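Local coordinates for protein soluble lytic murein transglycosylase (Pseudomonas aeruginosa, PDB 5OHU) that turns over bacterial cell-wall peptidoglycan as a lytic transglycosylase of the Slt family, acting in both exolytic and endolytic fashion, at residues E62-Y67 and D91-G96; N124-D129 and S158-C163; Y132-L137 and C163-G168; P205-Q210 and D234-D239; W312-L317 and Y327-K332. One frame throughout, in Å; residues are numbered along the deposited sequence. Where two conformers were deposited one is given.

Contact 1. Residues E62-Y67 and D91-G96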
# COMPACT_ATOMS: atom_id res chain seq x y z
N GLU A 62 10.08 27.09 -16.83
CA GLU A 62 10.82 28.18 -16.21
C GLU A 62 10.75 28.20 -14.69
O GLU A 62 11.77 28.50 -14.06
CB GLU A 62 10.33 29.53 -16.78
CG GLU A 62 10.91 30.76 -16.08
CD GLU A 62 12.37 31.04 -16.45
OE1 GLU A 62 13.05 30.14 -17.00
OE2 GLU A 62 12.83 32.17 -16.19
N PRO A 63 9.62 27.89 -14.05
CA PRO A 63 9.61 27.87 -12.58
C PRO A 63 10.63 26.91 -11.97
O PRO A 63 10.99 27.10 -10.81
CB PRO A 63 8.18 27.46 -12.24
CG PRO A 63 7.38 27.96 -13.38
CD PRO A 63 8.25 27.79 -14.59
N TYR A 64 11.08 25.90 -12.72
CA TYR A 64 12.10 24.99 -12.19
C TYR A 64 13.46 25.69 -12.05
O TYR A 64 14.18 25.47 -11.07
CB TYR A 64 12.21 23.74 -13.06
CG TYR A 64 11.20 22.67 -12.71
CD1 TYR A 64 9.84 22.88 -12.92
CD2 TYR A 64 11.59 21.46 -12.16
CE1 TYR A 64 8.91 21.92 -12.60
CE2 TYR A 64 10.66 20.48 -11.83
CZ TYR A 64 9.32 20.73 -12.06
OH TYR A 64 8.36 19.79 -11.75
N LEU A 65 13.82 26.54 -13.01
CA LEU A 65 15.07 27.28 -12.87
C LEU A 65 14.97 28.32 -11.76
O LEU A 65 15.87 28.44 -10.93
CB LEU A 65 15.45 27.95 -14.19
CG LEU A 65 15.63 26.99 -15.38
CD1 LEU A 65 16.06 27.78 -16.62
CD2 LEU A 65 16.63 25.89 -15.05
N ALA A 66 13.88 29.09 -11.77
CA ALA A 66 13.58 29.97 -10.64
C ALA A 66 13.71 29.23 -9.32
O ALA A 66 14.28 29.75 -8.36
CB ALA A 66 12.18 30.55 -10.80
N TYR A 67 13.17 28.02 -9.25
CA TYR A 67 13.21 27.26 -8.01
C TYR A 67 14.64 26.95 -7.60
O TYR A 67 15.01 27.08 -6.43
CB TYR A 67 12.40 25.97 -8.16
CG TYR A 67 12.44 25.08 -6.95
CD1 TYR A 67 13.48 24.17 -6.77
CD2 TYR A 67 11.44 25.13 -6.00
CE1 TYR A 67 13.52 23.34 -5.66
CE2 TYR A 67 11.47 24.32 -4.89
CZ TYR A 67 12.51 23.42 -4.73
OH TYR A 67 12.53 22.60 -3.63
N ASP A 91 2.17 25.23 -6.92
CA ASP A 91 1.78 24.00 -7.59
C ASP A 91 2.97 23.14 -8.00
O ASP A 91 2.76 22.01 -8.45
CB ASP A 91 0.94 24.31 -8.84
CG ASP A 91 1.74 25.04 -9.90
OD1 ASP A 91 2.54 25.93 -9.52
OD2 ASP A 91 1.57 24.73 -11.10
N LEU A 92 4.19 23.64 -7.88
CA LEU A 92 5.35 22.82 -8.18
C LEU A 92 5.36 21.59 -7.28
O LEU A 92 5.09 21.70 -6.07
CB LEU A 92 6.64 23.61 -8.00
CG LEU A 92 6.91 24.69 -9.05
CD1 LEU A 92 8.28 25.32 -8.84
CD2 LEU A 92 6.79 24.11 -10.44
N PRO A 93 5.66 20.41 -7.83
CA PRO A 93 5.67 19.20 -6.98
C PRO A 93 6.63 19.30 -5.82
O PRO A 93 6.35 18.76 -4.74
CB PRO A 93 6.11 18.09 -7.96
CG PRO A 93 5.80 18.64 -9.34
CD PRO A 93 6.04 20.13 -9.22
N GLN A 94 7.75 20.00 -5.99
CA GLN A 94 8.80 20.06 -4.98
C GLN A 94 8.68 21.26 -4.05
O GLN A 94 9.58 21.47 -3.23
CB GLN A 94 10.17 20.06 -5.67
CG GLN A 94 10.51 21.33 -6.41
CD GLN A 94 9.99 21.35 -7.84
OE1 GLN A 94 8.99 20.71 -8.16
NE2 GLN A 94 10.70 22.06 -8.71
N ILE A 95 7.60 22.04 -4.14
CA ILE A 95 7.51 23.27 -3.37
C ILE A 95 7.55 23.01 -1.87
O ILE A 95 7.94 23.89 -1.10
CB ILE A 95 6.23 24.05 -3.75
CG1 ILE A 95 6.41 25.53 -3.45
CG2 ILE A 95 5.02 23.56 -2.98
CD1 ILE A 95 7.51 26.17 -4.27
N GLY A 96 7.18 21.81 -1.42
CA GLY A 96 7.27 21.50 -0.01
C GLY A 96 8.70 21.49 0.53
O GLY A 96 8.93 21.86 1.68
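Q94 reaches between the rings of Y67 and Y64. Its methylene CG lies over one face of the Y67 ring, displaced toward the rim, and the 3.6 Å from Q94 CG to the ring centroid of Y67 marks a CH-pi contact. Q94 CG sits between the backbone N and the carbonyl carbon (chi1 70°), and the chain bends at chi2, which brings Q94 CD to 4.1 Å from Y64 CE2. Q94 NE2 stands above the face of the Y64 ring, 3.5 Å from Y64 CE2, and is also 3.9 Å from Y67 CG. Amide and Y64 ring planes are 57° apart, which rules out a flat stack.

Beside this pair L92 uses both branches: CD2 is 3.7 Å from Y64 CE1, and CD1 is 4.0 Å from P63 CB. P93 crosses the end of Y64, its CD 3.4 Å from Y64 OH. That hydroxyl has its polar partner in E428 of helix 422-433, which also touches P93.

Helix 62-72 thereby packs on the turn that leads into helix 95-108, with Q94 as N-cap residue. Carbon and amide groups over aromatic faces suggest that dispersion and shape contribute much of the cohesion, with no charge pairing between the two segments.

Contact 2. Residues N124-D129 and S158-C163. With PO4 (phosphate ion), chain B; PO4 (phosphate ion), chain E.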
# COMPACT_ATOMS: atom_id res chain seq x y z
N ASN A 124 3.42 17.17 6.40
CA ASN A 124 3.89 15.91 6.99
C ASN A 124 5.41 15.91 7.19
O ASN A 124 6.07 14.88 7.00
CB ASN A 124 3.46 14.71 6.15
CG ASN A 124 1.98 14.53 6.14
OD1 ASN A 124 1.33 14.58 7.18
ND2 ASN A 124 1.42 14.34 4.95
N PHE A 125 5.96 17.05 7.57
CA PHE A 125 7.34 17.13 8.05
C PHE A 125 7.31 17.21 9.57
O PHE A 125 6.93 18.24 10.13
CB PHE A 125 8.08 18.32 7.45
CG PHE A 125 8.38 18.18 5.99
CD1 PHE A 125 9.15 17.13 5.53
CD2 PHE A 125 7.90 19.11 5.08
CE1 PHE A 125 9.45 17.01 4.17
CE2 PHE A 125 8.19 18.99 3.73
CZ PHE A 125 8.96 17.94 3.27
N THR A 126 7.69 16.12 10.22
CA THR A 126 7.77 16.10 11.68
C THR A 126 8.61 17.26 12.22
O THR A 126 8.31 17.81 13.28
CB THR A 126 8.36 14.76 12.14
OG1 THR A 126 7.50 13.70 11.71
CG2 THR A 126 8.48 14.69 13.65
N GLU A 127 9.66 17.65 11.50
CA GLU A 127 10.51 18.74 11.96
C GLU A 127 9.73 20.04 12.10
O GLU A 127 9.91 20.78 13.07
CB GLU A 127 11.68 18.92 10.99
CG GLU A 127 12.66 20.01 11.40
CD GLU A 127 13.80 20.19 10.41
OE1 GLU A 127 14.71 21.00 10.69
OE2 GLU A 127 13.81 19.52 9.35
N LEU A 128 8.85 20.33 11.14
CA LEU A 128 8.05 21.55 11.24
C LEU A 128 7.03 21.45 12.37
O LEU A 128 6.80 22.41 13.10
CB LEU A 128 7.36 21.83 9.90
CG LEU A 128 8.23 22.02 8.66
CD1 LEU A 128 7.35 22.07 7.43
CD2 LEU A 128 9.07 23.29 8.76
N ASP A 129 6.39 20.28 12.51
CA ASP A 129 5.48 20.07 13.63
C ASP A 129 6.17 20.36 14.96
O ASP A 129 5.60 21.01 15.84
CB ASP A 129 4.94 18.63 13.61
CG ASP A 129 4.21 18.30 12.32
OD1 ASP A 129 3.91 19.22 11.52
OD2 ASP A 129 3.91 17.10 12.11
N SER A 158 13.05 7.35 16.41
CA SER A 158 13.77 8.57 16.73
C SER A 158 13.20 9.74 15.93
O SER A 158 12.91 9.63 14.74
CB SER A 158 15.25 8.40 16.46
OG SER A 158 15.75 7.28 17.17
N GLN A 159 13.03 10.86 16.61
CA GLN A 159 12.48 12.06 16.02
C GLN A 159 13.59 13.04 15.68
O GLN A 159 14.71 12.95 16.19
CB GLN A 159 11.48 12.70 16.99
CG GLN A 159 10.17 11.93 17.24
CD GLN A 159 9.24 11.79 15.99
OE1 GLN A 159 9.68 11.51 14.87
NE2 GLN A 159 7.95 12.02 16.20
N PRO A 160 13.32 13.99 14.78
CA PRO A 160 14.35 14.96 14.39
C PRO A 160 14.77 15.85 15.55
O PRO A 160 14.13 15.95 16.60
CB PRO A 160 13.66 15.79 13.30
CG PRO A 160 12.57 14.91 12.77
CD PRO A 160 12.11 14.08 13.95
N ALA A 161 15.88 16.55 15.29
CA ALA A 161 16.53 17.41 16.29
C ALA A 161 15.59 18.45 16.87
O ALA A 161 15.62 18.71 18.07
CB ALA A 161 17.73 18.09 15.65
N ALA A 162 14.78 19.10 16.03
CA ALA A 162 13.88 20.11 16.57
C ALA A 162 12.92 19.51 17.59
O ALA A 162 12.49 20.21 18.52
CB ALA A 162 13.09 20.80 15.44
N CYS A 163 12.58 18.23 17.44
CA CYS A 163 11.73 17.58 18.43
C CYS A 163 12.47 17.39 19.74
O CYS A 163 11.88 17.55 20.82
CB CYS A 163 11.21 16.26 17.88
SG CYS A 163 10.36 16.48 16.30
P PO4 B . 14.39 11.71 20.19
O1 PO4 B . 15.82 11.26 20.17
O2 PO4 B . 13.58 10.88 19.23
O3 PO4 B . 13.86 11.58 21.60
O4 PO4 B . 14.30 13.16 19.78
P PO4 E . -2.22 14.17 5.91
O1 PO4 E . -2.12 12.66 5.94
O2 PO4 E . -1.49 14.70 4.70
O3 PO4 E . -1.60 14.74 7.17
O4 PO4 E . -3.67 14.58 5.85
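T126 CG2 is the methyl on which the second segment closes, lying against the Q159 amide, the P160 ring and the sulfur of C163. The separations are even: 3.6 Å from T126 CG2 to Q159 OE1, and 3.7 Å from T126 CG2 to both P160 CD and C163 SG. The first torsion sets CG2 anti to the T126 backbone N. The threonine side chain crosses those of Q159 and P160 at about a right angle. Next in line, E127 CG is 4.1 Å from A162 CB, while its carboxylate turns to R104 in a salt bridge.

The Q159 amide is held by L152 O through NE2. Separately, the backbone Q159 N donates to O2 of phosphate B at 2.7 Å, a nearly straight bond of 174°; the ion probably came from the crystallisation liquor.

F125 and P160 are N-cap residues, so the starts of helices 126-138 and 161-172 meet here. The disulfide between C163 and C130 joins them covalently: a cross-linked helix pair within an all-helical array.

Contact 3. Residues Y132-L137 and C163-G168. With PO4 (phosphate ion), chain F.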
# COMPACT_ATOMS: atom_id res chain seq x y z
N TYR A 132 6.65 23.95 15.33
CA TYR A 132 5.36 24.57 15.65
C TYR A 132 5.01 24.40 17.12
O TYR A 132 4.51 25.33 17.76
CB TYR A 132 4.26 23.99 14.77
CG TYR A 132 2.92 24.65 14.96
CD1 TYR A 132 2.74 26.02 14.70
CD2 TYR A 132 1.82 23.91 15.41
CE1 TYR A 132 1.50 26.63 14.88
CE2 TYR A 132 0.57 24.50 15.58
CZ TYR A 132 0.41 25.85 15.31
OH TYR A 132 -0.83 26.42 15.49
N GLY A 133 5.28 23.22 17.68
CA GLY A 133 5.13 23.05 19.12
C GLY A 133 5.96 24.04 19.92
O GLY A 133 5.49 24.61 20.91
N GLN A 134 7.20 24.27 19.49
CA GLN A 134 8.02 25.29 20.13
C GLN A 134 7.35 26.66 20.06
O GLN A 134 7.31 27.40 21.05
CB GLN A 134 9.41 25.36 19.49
CG GLN A 134 10.32 24.16 19.76
CD GLN A 134 11.67 24.23 19.04
OE1 GLN A 134 12.14 23.24 18.47
NE2 GLN A 134 12.29 25.42 19.04
N TYR A 135 6.80 27.00 18.90
CA TYR A 135 6.08 28.26 18.79
C TYR A 135 4.94 28.33 19.80
O TYR A 135 4.73 29.37 20.45
CB TYR A 135 5.53 28.45 17.37
CG TYR A 135 4.53 29.57 17.29
CD1 TYR A 135 4.95 30.88 17.06
CD2 TYR A 135 3.17 29.34 17.46
CE1 TYR A 135 4.05 31.91 17.00
CE2 TYR A 135 2.26 30.37 17.39
CZ TYR A 135 2.70 31.65 17.17
OH TYR A 135 1.82 32.69 17.09
N GLN A 136 4.17 27.26 19.92
CA GLN A 136 3.06 27.26 20.87
C GLN A 136 3.57 27.44 22.30
O GLN A 136 2.99 28.21 23.07
CB GLN A 136 2.23 25.99 20.74
CG GLN A 136 1.58 25.85 19.38
CD GLN A 136 0.90 24.51 19.18
OE1 GLN A 136 -0.26 24.46 18.76
NE2 GLN A 136 1.62 23.42 19.46
N LEU A 137 4.67 26.76 22.66
CA LEU A 137 5.15 26.88 24.03
C LEU A 137 5.60 28.31 24.34
O LEU A 137 5.32 28.83 25.42
CB LEU A 137 6.30 25.90 24.31
CG LEU A 137 5.88 24.44 24.41
CD1 LEU A 137 7.02 23.61 24.96
CD2 LEU A 137 4.66 24.33 25.27
N CYS A 163 12.58 18.23 17.44
CA CYS A 163 11.73 17.58 18.43
C CYS A 163 12.47 17.39 19.74
O CYS A 163 11.88 17.55 20.82
CB CYS A 163 11.21 16.26 17.88
SG CYS A 163 10.36 16.48 16.30
N ASP A 164 13.76 17.08 19.67
CA ASP A 164 14.56 17.03 20.88
C ASP A 164 14.50 18.36 21.63
O ASP A 164 14.39 18.39 22.86
CB ASP A 164 16.01 16.68 20.54
CG ASP A 164 16.67 15.87 21.61
OD1 ASP A 164 16.40 14.65 21.67
OD2 ASP A 164 17.44 16.45 22.41
N THR A 165 14.53 19.47 20.90
CA THR A 165 14.40 20.78 21.53
C THR A 165 13.02 20.95 22.18
O THR A 165 12.90 21.41 23.32
CB THR A 165 14.64 21.87 20.49
OG1 THR A 165 16.02 21.87 20.14
CG2 THR A 165 14.24 23.24 21.04
N LEU A 166 11.97 20.56 21.45
CA LEU A 166 10.62 20.63 21.99
C LEU A 166 10.49 19.77 23.23
O LEU A 166 9.98 20.22 24.27
CB LEU A 166 9.62 20.18 20.92
CG LEU A 166 8.15 20.15 21.33
CD1 LEU A 166 7.65 21.57 21.61
CD2 LEU A 166 7.32 19.50 20.25
N PHE A 167 10.94 18.51 23.14
CA PHE A 167 10.87 17.61 24.28
C PHE A 167 11.63 18.20 25.47
O PHE A 167 11.16 18.12 26.60
CB PHE A 167 11.45 16.23 23.92
CG PHE A 167 10.73 15.53 22.79
CD1 PHE A 167 9.41 15.86 22.46
CD2 PHE A 167 11.39 14.55 22.04
CE1 PHE A 167 8.76 15.23 21.41
CE2 PHE A 167 10.76 13.90 21.02
CZ PHE A 167 9.42 14.23 20.69
N GLY A 168 12.81 18.78 25.20
CA GLY A 168 13.54 19.49 26.24
C GLY A 168 12.72 20.59 26.90
O GLY A 168 12.71 20.72 28.13
P PO4 F . -1.87 30.36 15.68
O1 PO4 F . -1.02 29.14 15.97
O2 PO4 F . -1.04 31.62 15.84
O3 PO4 F . -3.04 30.41 16.64
O4 PO4 F . -2.38 30.26 14.27
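L166 drives its CD1 methyl against the bare backbone at G133, in the buried part of the interface. L166 CD1 is 3.4 Å from G133 C and 3.5 Å from Q134 N, so a leucine branch touches main chain with no side chain in between. In L166, chi1 of 179° sets CG anti to the backbone N, and chi2 of 66° then places CD1. One turn on, L137 CD1 meets L166 CD1 at 4.0 Å, the two side chains crossing at about a right angle.

G133, L137 and L166 are all buried, whereas the flank formed by Q134 and T165 borders solvent. T165 is exposed, and its methyl CG2 abuts the glutamine amide, with Q134 CD 3.4 Å from T165 CG2, a van der Waals contact. Y132 points away from the interface and donates through OH to O1 of phosphate F at 2.8 Å, an ion probably from the crystallisation liquor.

The axes of the short segments approach to 9.3 Å and are inclined at 29°, near parallel. Helix 142-153, which links the pair in sequence, touches L166 through S149 and L152 and L137 through Y146. Helix 112-118 packs from the far side of helix 126-138, against Y132 and Y135.

Contact 4. Residues P205-Q210 and D234-D239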
# COMPACT_ATOMS: atom_id res chain seq x y z
N PRO A 205 13.03 6.39 36.29
CA PRO A 205 13.50 6.49 37.69
C PRO A 205 13.27 5.24 38.51
O PRO A 205 14.16 4.82 39.25
CB PRO A 205 12.70 7.68 38.24
CG PRO A 205 12.21 8.41 37.05
CD PRO A 205 12.04 7.42 35.95
N THR A 206 12.08 4.63 38.42
CA THR A 206 11.74 3.48 39.24
C THR A 206 11.54 2.19 38.46
O THR A 206 11.55 1.11 39.06
CB THR A 206 10.46 3.74 40.05
OG1 THR A 206 9.31 3.52 39.22
CG2 THR A 206 10.44 5.16 40.56
N LEU A 207 11.37 2.26 37.14
CA LEU A 207 10.97 1.11 36.35
C LEU A 207 12.08 0.59 35.44
O LEU A 207 11.80 -0.16 34.50
CB LEU A 207 9.73 1.45 35.52
CG LEU A 207 8.42 1.64 36.27
CD1 LEU A 207 7.34 2.13 35.31
CD2 LEU A 207 8.02 0.34 36.91
N GLY A 208 13.33 0.96 35.71
CA GLY A 208 14.43 0.56 34.84
C GLY A 208 14.58 -0.95 34.68
O GLY A 208 15.00 -1.41 33.62
N ASN A 209 14.25 -1.72 35.72
CA ASN A 209 14.32 -3.18 35.63
C ASN A 209 13.30 -3.71 34.63
O ASN A 209 13.65 -4.43 33.69
CB ASN A 209 14.09 -3.82 36.99
CG ASN A 209 15.29 -3.73 37.90
OD1 ASN A 209 16.40 -3.43 37.46
ND2 ASN A 209 15.07 -3.98 39.19
N GLN A 210 12.02 -3.39 34.85
CA GLN A 210 10.99 -3.83 33.93
C GLN A 210 11.22 -3.30 32.53
O GLN A 210 10.87 -3.96 31.55
CB GLN A 210 9.61 -3.38 34.44
CG GLN A 210 9.18 -4.04 35.73
CD GLN A 210 9.51 -3.19 36.95
OE1 GLN A 210 10.54 -2.51 36.99
NE2 GLN A 210 8.62 -3.22 37.94
N ASP A 234 2.07 -6.40 38.90
CA ASP A 234 2.00 -4.97 38.66
C ASP A 234 1.73 -4.71 37.19
O ASP A 234 1.87 -5.60 36.34
CB ASP A 234 3.28 -4.25 39.14
CG ASP A 234 4.55 -4.75 38.45
OD1 ASP A 234 4.56 -4.91 37.22
OD2 ASP A 234 5.54 -4.98 39.16
N HIS A 235 1.34 -3.47 36.87
CA HIS A 235 0.99 -3.12 35.50
C HIS A 235 2.21 -3.18 34.58
O HIS A 235 2.08 -3.50 33.40
CB HIS A 235 0.35 -1.73 35.48
CG HIS A 235 -0.89 -1.63 36.31
ND1 HIS A 235 -1.32 -0.44 36.86
CD2 HIS A 235 -1.80 -2.56 36.68
CE1 HIS A 235 -2.44 -0.64 37.54
NE2 HIS A 235 -2.75 -1.92 37.44
N ALA A 236 3.39 -2.85 35.11
CA ALA A 236 4.59 -2.91 34.30
C ALA A 236 4.82 -4.33 33.78
O ALA A 236 5.02 -4.55 32.58
CB ALA A 236 5.80 -2.43 35.10
N THR A 237 4.75 -5.31 34.68
CA THR A 237 4.95 -6.70 34.27
C THR A 237 3.86 -7.14 33.30
O THR A 237 4.14 -7.84 32.32
CB THR A 237 5.00 -7.58 35.52
OG1 THR A 237 6.08 -7.12 36.36
CG2 THR A 237 5.24 -9.04 35.16
N ALA A 238 2.62 -6.67 33.50
CA ALA A 238 1.56 -6.98 32.55
C ALA A 238 1.83 -6.36 31.19
O ALA A 238 1.50 -6.97 30.17
CB ALA A 238 0.21 -6.51 33.08
N ASP A 239 2.39 -5.15 31.16
CA ASP A 239 2.78 -4.54 29.89
C ASP A 239 3.90 -5.33 29.22
O ASP A 239 3.85 -5.58 28.01
CB ASP A 239 3.22 -3.10 30.12
CG ASP A 239 2.10 -2.10 29.92
OD1 ASP A 239 1.23 -2.34 29.06
OD2 ASP A 239 2.08 -1.09 30.65
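D234 OD1 is gripped twice by T237, three residues further along. The backbone T237 N donates to D234 OD1 at 2.6 Å, with an N-H...O angle of 168°, meeting the oxygen nearly along its C-O axis. The hydroxyl T237 OG1 donates to the same D234 OD1 at 2.8 Å from the syn side, 33° out of the carboxylate plane. This is an N-cap at the start of helix 235-251. In D234, chi1 of 59° puts CG between the backbone N and the carbonyl carbon; from there OD1 meets T237 N.

Across the contact, Q210 and D234 reach toward each other tip to tip, but Q210 NE2 remains 3.8 Å from D234 OD2, longer than a hydrogen bond. OD2 accepts from Q232 NE2 instead.

The actual touching is apolar. A methyl, A236 CB, receives Q210 CG at 3.8 Å and L207 CD2 at 4.0 Å, with W182 of helix 178-190 lying against all three side chains. L207 is itself the N-cap residue of helix 208-219, so two helix beginnings meet at this methyl.

The carboxylate therefore spends its bonds on its own helix start and on Q232. The N-terminus of that helix would probably stabilise its negative charge, while the interface with 205-210 relies on small, neutral surfaces.

Contact 5. Residues W312-L317 and Y327-K332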
# COMPACT_ATOMS: atom_id res chain seq x y z
N TRP A 312 -11.90 -12.43 9.25
CA TRP A 312 -11.15 -13.66 9.43
C TRP A 312 -11.95 -14.68 10.22
O TRP A 312 -11.79 -15.88 10.02
CB TRP A 312 -9.79 -13.38 10.05
CG TRP A 312 -8.88 -13.23 8.93
CD1 TRP A 312 -8.44 -12.07 8.37
CD2 TRP A 312 -8.36 -14.29 8.13
NE1 TRP A 312 -7.66 -12.34 7.27
CE2 TRP A 312 -7.60 -13.70 7.10
CE3 TRP A 312 -8.47 -15.69 8.17
CZ2 TRP A 312 -6.92 -14.45 6.14
CZ3 TRP A 312 -7.81 -16.44 7.21
CH2 TRP A 312 -7.03 -15.82 6.21
N ARG A 313 -12.84 -14.22 11.08
CA ARG A 313 -13.82 -15.11 11.69
C ARG A 313 -14.70 -15.76 10.62
O ARG A 313 -14.94 -16.97 10.64
CB ARG A 313 -14.68 -14.33 12.69
CG ARG A 313 -15.33 -15.20 13.74
CD ARG A 313 -16.48 -14.52 14.48
NE ARG A 313 -16.06 -13.33 15.20
CZ ARG A 313 -16.86 -12.63 16.00
NH1 ARG A 313 -16.38 -11.55 16.61
NH2 ARG A 313 -18.11 -13.00 16.19
N THR A 314 -15.16 -14.96 9.64
CA THR A 314 -15.99 -15.52 8.57
C THR A 314 -15.17 -16.40 7.63
O THR A 314 -15.63 -17.48 7.23
CB THR A 314 -16.69 -14.42 7.76
OG1 THR A 314 -17.24 -13.42 8.64
CG2 THR A 314 -17.83 -15.02 6.93
N ARG A 315 -13.96 -15.96 7.28
CA ARG A 315 -13.09 -16.77 6.43
C ARG A 315 -12.81 -18.12 7.06
O ARG A 315 -12.85 -19.16 6.38
CB ARG A 315 -11.78 -16.02 6.15
CG ARG A 315 -11.93 -14.91 5.12
CD ARG A 315 -10.70 -14.00 5.00
NE ARG A 315 -10.95 -13.05 3.92
CZ ARG A 315 -10.57 -11.78 3.90
NH1 ARG A 315 -9.88 -11.27 4.91
NH2 ARG A 315 -10.89 -11.02 2.87
N LEU A 316 -12.54 -18.13 8.36
CA LEU A 316 -12.22 -19.37 9.04
C LEU A 316 -13.42 -20.32 9.03
O LEU A 316 -13.26 -21.52 8.78
CB LEU A 316 -11.77 -19.07 10.47
CG LEU A 316 -11.42 -20.24 11.40
CD1 LEU A 316 -10.40 -21.17 10.76
CD2 LEU A 316 -10.87 -19.73 12.71
N LEU A 317 -14.63 -19.79 9.25
CA LEU A 317 -15.81 -20.64 9.16
C LEU A 317 -15.94 -21.24 7.77
O LEU A 317 -16.31 -22.40 7.62
CB LEU A 317 -17.07 -19.84 9.52
CG LEU A 317 -17.16 -19.45 11.01
CD1 LEU A 317 -18.18 -18.35 11.23
CD2 LEU A 317 -17.50 -20.71 11.84
N TYR A 327 -22.98 -18.02 7.08
CA TYR A 327 -24.12 -17.26 6.58
C TYR A 327 -24.70 -16.35 7.67
O TYR A 327 -24.98 -15.17 7.42
CB TYR A 327 -25.18 -18.22 6.05
CG TYR A 327 -26.47 -17.51 5.76
CD1 TYR A 327 -26.61 -16.76 4.60
CD2 TYR A 327 -27.53 -17.56 6.66
CE1 TYR A 327 -27.79 -16.08 4.32
CE2 TYR A 327 -28.72 -16.88 6.39
CZ TYR A 327 -28.84 -16.14 5.22
OH TYR A 327 -30.00 -15.48 4.92
N ALA A 328 -24.90 -16.88 8.88
CA ALA A 328 -25.49 -16.07 9.94
C ALA A 328 -24.60 -14.89 10.27
O ALA A 328 -25.07 -13.79 10.57
CB ALA A 328 -25.73 -16.91 11.20
N LEU A 329 -23.29 -15.09 10.18
CA LEU A 329 -22.42 -13.97 10.42
C LEU A 329 -22.53 -12.93 9.30
O LEU A 329 -22.49 -11.72 9.58
CB LEU A 329 -21.00 -14.48 10.61
CG LEU A 329 -19.97 -13.44 11.05
CD1 LEU A 329 -20.39 -12.70 12.30
CD2 LEU A 329 -18.71 -14.20 11.31
N THR A 330 -22.69 -13.35 8.03
CA THR A 330 -22.79 -12.31 7.00
C THR A 330 -24.03 -11.44 7.20
O THR A 330 -24.02 -10.28 6.79
CB THR A 330 -22.82 -12.87 5.57
OG1 THR A 330 -24.00 -13.67 5.36
CG2 THR A 330 -21.58 -13.73 5.27
N ARG A 331 -25.06 -11.96 7.88
CA ARG A 331 -26.27 -11.20 8.16
C ARG A 331 -26.09 -10.12 9.22
O ARG A 331 -26.92 -9.21 9.31
CB ARG A 331 -27.39 -12.14 8.60
CG ARG A 331 -27.73 -13.19 7.58
CD ARG A 331 -28.72 -12.68 6.54
NE ARG A 331 -29.92 -12.13 7.15
CZ ARG A 331 -30.89 -12.85 7.72
NH1 ARG A 331 -30.80 -14.17 7.76
NH2 ARG A 331 -31.94 -12.24 8.24
N LYS A 332 -25.03 -10.19 10.02
CA LYS A 332 -24.83 -9.26 11.13
C LYS A 332 -23.72 -8.25 10.86
O LYS A 332 -23.36 -7.49 11.76
CB LYS A 332 -24.51 -10.02 12.42
CG LYS A 332 -25.55 -11.05 12.86
CD LYS A 332 -25.01 -11.90 14.02
CE LYS A 332 -26.06 -12.84 14.61
NZ LYS A 332 -25.84 -14.29 14.33
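L329 sets its CD2 methyl against R313, T314 and L317; T314 crosses the leucine obliquely, the other two at about a right angle. T314 comes nearest, its OG1 3.1 Å from L329 CD2, a short approach of hydroxyl to methyl that should be read with caution. That hydroxyl is hydrogen-bonded to T310 O in its own helix, so the leucine packs on a polar atom whose bonding is already provided for.

From R313, modelled in two conformers, it is the aliphatic part that touches: in one of them CD is 3.9 Å from L329 CD2, and NH1 bonds to D301 O. L317 CD1 meets L329 CD2 at 4.2 Å. In L329 the first torsion places CG anti to the backbone N (chi1 -173°), and from CG the CD2 methyl branches toward the three residues.

To one side, T314 CG2 and T330 CG2 are 4.3 Å apart. T330 turns its hydroxyl back to its own helix: OG1 donates to Y327 O at 2.7 Å, tilted 17° from the carbonyl plane, and the same oxygen accepts R331 N.

Helices 307-319 and 323-330 form a helical hairpin with a short link. L304 lies on R313 and L329, helix 293-300 touches R313 and L317 through L294, and helix 341-354 follows on the other flank, with W343 against T314 and Q347 bonded to T330 OG1.

Overall arrangement
The five contacts come in order along an almost entirely helical chain, except that contacts 2 and 3 interleave: both join helix 126-138 to helix 161-172, share C163, and have centres about 10 Å apart. Together they follow one helix pair from its beginning into its body. Contact 1 touches contact 2 where G96 meets F125, though their centres are about 24 Å apart. Contact 4 lies about 28 Å from contact 3, centre to centre, and contact 5 about 40 Å from contact 4. Contacts 1 and 5, about 52 Å apart, stand on opposite sides of the chain's centre. Such local helix-to-helix joints, repeated in sequence, are consistent with a curved superhelix, as in related Slt70-like enzymes.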